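Side-chain contacts in shikimate dehydrogenase (NADP(+)) (Thermus thermophilus, PDB 2D5C), which catalyses the reversible NADPH-linked reduction of 3-dehydroshikimate to shikimate, the fourth of seven steps leading to chorismate and so to the aromatic amino acids: residues T148-R151 and A152-L155; V225-G228 and L229-L232; L40-L43 and P44-K48. All blocks are in the same frame, centred on the assembly; numbering follows the deposited sequence.

Contact 1: residues T148-R151 and A152-L155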
loop_
_atom_site.group_PDB
_atom_site.type_symbol
_atom_site.label_atom_id
_atom_site.label_comp_id
_atom_site.label_asym_id
_atom_site.label_seq_id
_atom_site.Cartn_x
_atom_site.Cartn_y
_atom_site.Cartn_z
ATOM N N THR A 148 21.670 6.715 -28.129
ATOM C CA THR A 148 22.724 5.725 -27.908
ATOM C C THR A 148 22.041 4.382 -28.170
ATOM O O THR A 148 21.248 3.900 -27.356
ATOM C CB THR A 148 23.269 5.798 -26.470
ATOM O OG1 THR A 148 24.002 7.022 -26.317
ATOM C CG2 THR A 148 24.184 4.616 -26.178
ATOM N N PRO A 149 22.340 3.764 -29.322
ATOM C CA PRO A 149 21.753 2.483 -29.724
ATOM C C PRO A 149 21.692 1.336 -28.718
ATOM O O PRO A 149 20.679 0.648 -28.643
ATOM C CB PRO A 149 22.531 2.121 -30.994
ATOM C CG PRO A 149 23.846 2.827 -30.818
ATOM C CD PRO A 149 23.430 4.154 -30.237
ATOM N N GLN A 150 22.743 1.129 -27.930
ATOM C CA GLN A 150 22.721 0.010 -26.984
ATOM C C GLN A 150 21.526 0.034 -26.022
ATOM O O GLN A 150 21.016 -1.020 -25.639
ATOM C CB GLN A 150 24.029 -0.044 -26.188
ATOM C CG GLN A 150 24.185 -1.303 -25.336
ATOM C CD GLN A 150 24.093 -2.578 -26.155
ATOM O OE1 GLN A 150 24.706 -2.695 -27.218
ATOM N NE2 GLN A 150 23.331 -3.549 -25.658
ATOM N N ARG A 151 21.079 1.229 -25.648
ATOM C CA ARG A 151 19.955 1.370 -24.733
ATOM C C ARG A 151 18.656 0.898 -25.398
ATOM O O ARG A 151 17.803 0.266 -24.764
ATOM C CB ARG A 151 19.836 2.830 -24.294
ATOM C CG ARG A 151 19.194 2.999 -22.939
ATOM C CD ARG A 151 19.743 4.207 -22.198
ATOM N NE ARG A 151 19.487 4.083 -20.766
ATOM C CZ ARG A 151 18.887 5.008 -20.026
ATOM N NH1 ARG A 151 18.479 6.144 -20.578
ATOM N NH2 ARG A 151 18.684 4.792 -18.732
ATOM N N ALA A 152 18.515 1.210 -26.681
ATOM C CA ALA A 152 17.343 0.794 -27.440
ATOM C C ALA A 152 17.442 -0.701 -27.716
ATOM O O ALA A 152 16.442 -1.416 -27.704
ATOM C CB ALA A 152 17.266 1.573 -28.755
ATOM N N LEU A 153 18.654 -1.184 -27.975
ATOM C CA LEU A 153 18.835 -2.609 -28.240
ATOM C C LEU A 153 18.492 -3.426 -27.005
ATOM O O LEU A 153 17.776 -4.425 -27.090
ATOM C CB LEU A 153 20.280 -2.907 -28.667
ATOM C CG LEU A 153 20.574 -2.965 -30.168
ATOM C CD1 LEU A 153 22.076 -3.119 -30.385
ATOM C CD2 LEU A 153 19.817 -4.131 -30.796
ATOM N N ALA A 154 19.009 -2.997 -25.861
ATOM C CA ALA A 154 18.746 -3.693 -24.609
ATOM C C ALA A 154 17.237 -3.804 -24.396
ATOM O O ALA A 154 16.725 -4.864 -24.042
ATOM C CB ALA A 154 19.386 -2.938 -23.447
ATOM N N LEU A 155 16.534 -2.702 -24.623
ATOM C CA LEU A 155 15.083 -2.673 -24.451
ATOM C C LEU A 155 14.398 -3.629 -25.423
ATOM O O LEU A 155 13.578 -4.457 -25.021
ATOM C CB LEU A 155 14.562 -1.243 -24.645
ATOM C CG LEU A 155 13.047 -1.010 -24.662
ATOM C CD1 LEU A 155 12.404 -1.587 -23.411
ATOM C CD2 LEU A 155 12.774 0.493 -24.766
#
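Leu153 meets Pro149 and Gln150 in the first turn of helix 149-159, the helix of the Rossmann beta-alpha-beta unit that joins strand 142-145 to strand 162-163. The first shell is made of i to i+4 backbone hydrogen bonds. Leu153 N donates to Pro149 O at 2.8 Å, almost in line with the carbonyl, and Ala154 N reaches Gln150 O at 2.8 Å. The third, from Leu155 N to Arg151 O, is longer at 3.2 Å, its donor standing above the carbonyl plane. Proline suits the first helical position, where its missing N-H costs no helix bond.

The side chains divide between two faces. On the exposed face Gln150 and Leu153 cross at about a right angle. Gln150 runs out with CG anti to its N (chi1 -171°) and then bends at chi2, which brings its end back toward the leucine, OE1 lying 4.1 Å from Leu153 CD1. On the inner face Ala152 and Leu155 are buried against Val144 of the neighbouring strand, and Leu155 also touches Arg129 and Ala132 of helix 126-137; alanine is small enough for the helix to lie close to the strand.

The Arg151 side chain runs on to Ala124 and Asn146. These two belong to the NADP(+) site, as do all four residues 148-151. Asn146 ND2 in turn bonds to Thr148 O, tying the entry of the helix to the end of the strand. Within the turn, the methyl of Ala154 sits close to the backbone, with CB 3.3 Å from Gln150 O.

Contact 2: residues V225-G228 and L229-L232; sequences VQTG and LPML. With SO4 (sulfate ion), chain D.
Gln226 and Pro230 slide past each other in opposite directions, the glutamine amide lying alongside the proline ring with NE2 3.6 Å from Pro230 CB. An extended chain, with CG anti to the backbone N (chi1 -177°), carries the amide that far. The two ends of the amide are used differently: NE2 bonds to Ala107 O in helix 100-110, while OE1 accepts a weak bond from a water. That water also donates to Thr227 O at 2.8 Å and accepts from Met231 N at 2.9 Å, bridging the turn.

Thr227 meets Pro230 and Leu229 through its hydroxyl. OG1 lies 3.4 Å from Pro230 CD and accepts a weak capping bond from Leu229 N. Threonine suits this place because its short hydroxyl can cap while donating to O1 of a sulfate; Thr227 N holds O4, and Arg258 NH2 also hydrogen-bonds to the ion, probably from the crystallisation liquor. Pro230, early in the helix, has no N-H to lose. Leu232 N closes the first turn on Gly228 O at 3.1 Å. Here the edge strand of the parallel Rossmann sheet runs through a capped turn into helix 229-244, placing Gly228 at the NADP(+) site and Leu232 beside bound shikimate.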
loop_
_atom_site.group_PDB
_atom_site.type_symbol
_atom_site.label_atom_id
_atom_site.label_comp_id
_atom_site.label_asym_id
_atom_site.label_seq_id
_atom_site.Cartn_x
_atom_site.Cartn_y
_atom_site.Cartn_z
ATOM N N VAL A 225 -2.718 14.137 -33.210
ATOM C CA VAL A 225 -1.795 14.348 -32.093
ATOM C C VAL A 225 -2.413 14.426 -30.708
ATOM O O VAL A 225 -3.601 14.697 -30.549
ATOM C CB VAL A 225 -0.957 15.659 -32.274
ATOM C CG1 VAL A 225 -0.136 15.597 -33.549
ATOM C CG2 VAL A 225 -1.876 16.879 -32.268
ATOM N N GLN A 226 -1.580 14.181 -29.701
ATOM C CA GLN A 226 -2.001 14.277 -28.311
ATOM C C GLN A 226 -0.852 14.857 -27.499
ATOM O O GLN A 226 0.292 14.442 -27.656
ATOM C CB GLN A 226 -2.383 12.911 -27.738
ATOM C CG GLN A 226 -2.905 13.017 -26.308
ATOM C CD GLN A 226 -3.349 11.687 -25.742
ATOM O OE1 GLN A 226 -2.541 10.772 -25.567
ATOM N NE2 GLN A 226 -4.642 11.568 -25.458
ATOM N N THR A 227 -1.157 15.825 -26.641
ATOM C CA THR A 227 -0.137 16.449 -25.805
ATOM C C THR A 227 0.189 15.505 -24.655
ATOM O O THR A 227 -0.394 14.429 -24.551
ATOM C CB THR A 227 -0.616 17.777 -25.195
ATOM O OG1 THR A 227 -1.666 17.508 -24.263
ATOM C CG2 THR A 227 -1.123 18.729 -26.292
ATOM N N GLY A 228 1.113 15.922 -23.798
ATOM C CA GLY A 228 1.511 15.088 -22.678
ATOM C C GLY A 228 0.616 15.216 -21.463
ATOM O O GLY A 228 0.798 14.490 -20.488
ATOM N N LEU A 229 -0.364 16.115 -21.505
ATOM C CA LEU A 229 -1.235 16.290 -20.348
ATOM C C LEU A 229 -2.142 15.098 -20.031
ATOM O O LEU A 229 -2.309 14.741 -18.860
ATOM C CB LEU A 229 -2.084 17.560 -20.491
ATOM C CG LEU A 229 -1.369 18.916 -20.461
ATOM C CD1 LEU A 229 -2.422 20.022 -20.336
ATOM C CD2 LEU A 229 -0.392 18.984 -19.295
ATOM N N PRO A 230 -2.758 14.476 -21.055
ATOM C CA PRO A 230 -3.618 13.337 -20.734
ATOM C C PRO A 230 -2.861 12.230 -19.990
ATOM O O PRO A 230 -3.389 11.658 -19.033
ATOM C CB PRO A 230 -4.131 12.897 -22.100
ATOM C CG PRO A 230 -4.225 14.220 -22.837
ATOM C CD PRO A 230 -2.915 14.868 -22.469
ATOM N N MET A 231 -1.635 11.922 -20.418
ATOM C CA MET A 231 -0.851 10.882 -19.740
ATOM C C MET A 231 -0.488 11.348 -18.331
ATOM O O MET A 231 -0.517 10.566 -17.380
ATOM C CB MET A 231 0.440 10.576 -20.507
ATOM C CG MET A 231 1.286 9.472 -19.870
ATOM S SD MET A 231 2.764 9.104 -20.852
ATOM C CE MET A 231 3.726 8.095 -19.696
ATOM N N LEU A 232 -0.142 12.625 -18.195
ATOM C CA LEU A 232 0.226 13.156 -16.887
ATOM C C LEU A 232 -0.934 12.974 -15.907
ATOM O O LEU A 232 -0.743 12.548 -14.761
ATOM C CB LEU A 232 0.585 14.644 -17.000
ATOM C CG LEU A 232 1.022 15.339 -15.705
ATOM C CD1 LEU A 232 2.275 14.685 -15.167
ATOM C CD2 LEU A 232 1.279 16.822 -15.978
HETATM S S SO4 D . -4.905 17.279 -26.072
HETATM O O1 SO4 D . -4.421 17.851 -24.630
HETATM O O2 SO4 D . -6.163 16.612 -25.807
HETATM O O3 SO4 D . -5.020 18.262 -26.930
HETATM O O4 SO4 D . -3.903 16.291 -26.386
HETATM O O HOH W 1 -0.629 12.023 -23.159
#

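Contact 3: residues L40-L43 and P44-K48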
loop_
_atom_site.group_PDB
_atom_site.type_symbol
_atom_site.label_atom_id
_atom_site.label_comp_id
_atom_site.label_asym_id
_atom_site.label_seq_id
_atom_site.Cartn_x
_atom_site.Cartn_y
_atom_site.Cartn_z
ATOM N N LEU A 40 19.711 13.387 -7.013
ATOM C CA LEU A 40 20.065 11.979 -6.869
ATOM C C LEU A 40 20.790 11.627 -5.562
ATOM O O LEU A 40 20.406 10.685 -4.856
ATOM C CB LEU A 40 20.912 11.543 -8.070
ATOM C CG LEU A 40 20.540 10.217 -8.749
ATOM C CD1 LEU A 40 21.454 10.021 -9.943
ATOM C CD2 LEU A 40 20.668 9.029 -7.787
ATOM N N GLU A 41 21.813 12.406 -5.219
ATOM C CA GLU A 41 22.577 12.128 -4.006
ATOM C C GLU A 41 21.721 12.251 -2.746
ATOM O O GLU A 41 22.062 11.697 -1.696
ATOM C CB GLU A 41 23.790 13.062 -3.917
ATOM C CG GLU A 41 25.113 12.361 -3.546
ATOM C CD GLU A 41 25.723 11.598 -4.716
ATOM O OE1 GLU A 41 25.063 11.496 -5.777
ATOM O OE2 GLU A 41 26.861 11.101 -4.583
ATOM N N ALA A 42 20.613 12.980 -2.847
ATOM C CA ALA A 42 19.732 13.169 -1.694
ATOM C C ALA A 42 18.639 12.099 -1.597
ATOM O O ALA A 42 17.973 11.983 -0.570
ATOM C CB ALA A 42 19.088 14.561 -1.754
ATOM N N LEU A 43 18.475 11.316 -2.658
ATOM C CA LEU A 43 17.448 10.272 -2.711
ATOM C C LEU A 43 17.399 9.304 -1.526
ATOM O O LEU A 43 16.332 9.083 -0.949
ATOM C CB LEU A 43 17.575 9.475 -4.018
ATOM C CG LEU A 43 16.468 8.446 -4.318
ATOM C CD1 LEU A 43 15.092 9.119 -4.319
ATOM C CD2 LEU A 43 16.726 7.801 -5.676
ATOM N N PRO A 44 18.541 8.698 -1.154
ATOM C CA PRO A 44 18.544 7.761 -0.025
ATOM C C PRO A 44 17.983 8.353 1.263
ATOM O O PRO A 44 17.117 7.757 1.904
ATOM C CB PRO A 44 20.018 7.382 0.096
ATOM C CG PRO A 44 20.468 7.406 -1.338
ATOM C CD PRO A 44 19.848 8.697 -1.836
ATOM N N GLY A 45 18.482 9.525 1.642
ATOM C CA GLY A 45 17.999 10.165 2.849
ATOM C C GLY A 45 16.559 10.613 2.701
ATOM O O GLY A 45 15.803 10.631 3.674
ATOM N N ARG A 46 16.183 10.961 1.475
ATOM C CA ARG A 46 14.836 11.429 1.167
ATOM C C ARG A 46 13.806 10.311 1.341
ATOM O O ARG A 46 12.711 10.545 1.850
ATOM C CB ARG A 46 14.783 11.957 -0.271
ATOM C CG ARG A 46 13.461 12.624 -0.651
ATOM C CD ARG A 46 13.284 13.985 0.022
ATOM N NE ARG A 46 14.138 15.006 -0.585
ATOM C CZ ARG A 46 15.149 15.608 0.031
ATOM N NH1 ARG A 46 15.447 15.303 1.285
ATOM N NH2 ARG A 46 15.865 16.515 -0.611
ATOM N N LEU A 47 14.151 9.101 0.911
ATOM C CA LEU A 47 13.225 7.978 1.051
ATOM C C LEU A 47 13.090 7.584 2.517
ATOM O O LEU A 47 12.049 7.069 2.940
ATOM C CB LEU A 47 13.694 6.783 0.215
ATOM C CG LEU A 47 13.702 6.971 -1.304
ATOM C CD1 LEU A 47 14.271 5.723 -1.959
ATOM C CD2 LEU A 47 12.291 7.244 -1.829
ATOM N N LYS A 48 14.139 7.830 3.299
ATOM C CA LYS A 48 14.103 7.520 4.726
ATOM C C LYS A 48 13.029 8.384 5.364
ATOM O O LYS A 48 12.278 7.934 6.224
ATOM C CB LYS A 48 15.453 7.826 5.388
ATOM C CG LYS A 48 16.366 6.621 5.561
ATOM C CD LYS A 48 16.515 6.254 7.038
ATOM C CE LYS A 48 17.204 7.366 7.822
ATOM N NZ LYS A 48 17.324 7.051 9.272
#
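Leu43 and Leu47, one helical turn apart, carry the tight side of this contact at the start of helix 43-53. Their side chains cross obliquely, with Leu43 CD1 4.0 Å from Leu47 CG. Leu43 has CG anti to the backbone N (chi1 -173°), whereas Leu47 has CG beside its N, and Leu47 CG also rests 3.4 Å from Leu43 O. That carbonyl receives Leu47 N in a bond of 2.9 Å. Between adjacent residues, Leu43 CB is pressed to 3.2 Å from Pro44 CD. Both leucines are buried, Leu43 against Leu63 and Leu47 against His70, their branched ends packing toward the body of the substrate-binding domain. With an alanine at Leu47, the branch that meets Leu43 CD1 would be lost, which would probably open a gap beside it and take an apolar neighbour from His70.

The outer side, at Gly45 and Ala42, is looser. Ala42 O accepts from Arg46 N at 2.9 Å, but their side chains touch lightly, Ala42 CB lying 3.9 Å from Arg46 NH2. The guanidinium is held elsewhere. Apolar burial thus seats one face of the helix, while hydrogen bonds from NE to Thr38 OG1 and from NH2 to Asp37 O, with a cation-pi contact to Trp36, join the arginine to the end of strand 31-37; its salt bridge to Glu49 stays within the helix.

Overall arrangement
Following the chain from the N terminus, contact 3 comes first, turning the loop after strand 31-37 into helix 43-53 of the substrate-binding domain. Contact 1 follows, within the first turns of the helix after strand 142-145, and contact 2 comes last, where strand 224-226 passes into helix 229-244. The three lie in series: none nests within or crosses another, and each closes a short local turn. Their centres are 25 to 30 Å apart and no two touch. Contact 1 lies in the nucleotide-binding domain, and contact 2 leads from its sheet toward the substrate; both hold NADP(+)-site residues. Contacts 2 and 3 lie on opposite sides of the chain's centre.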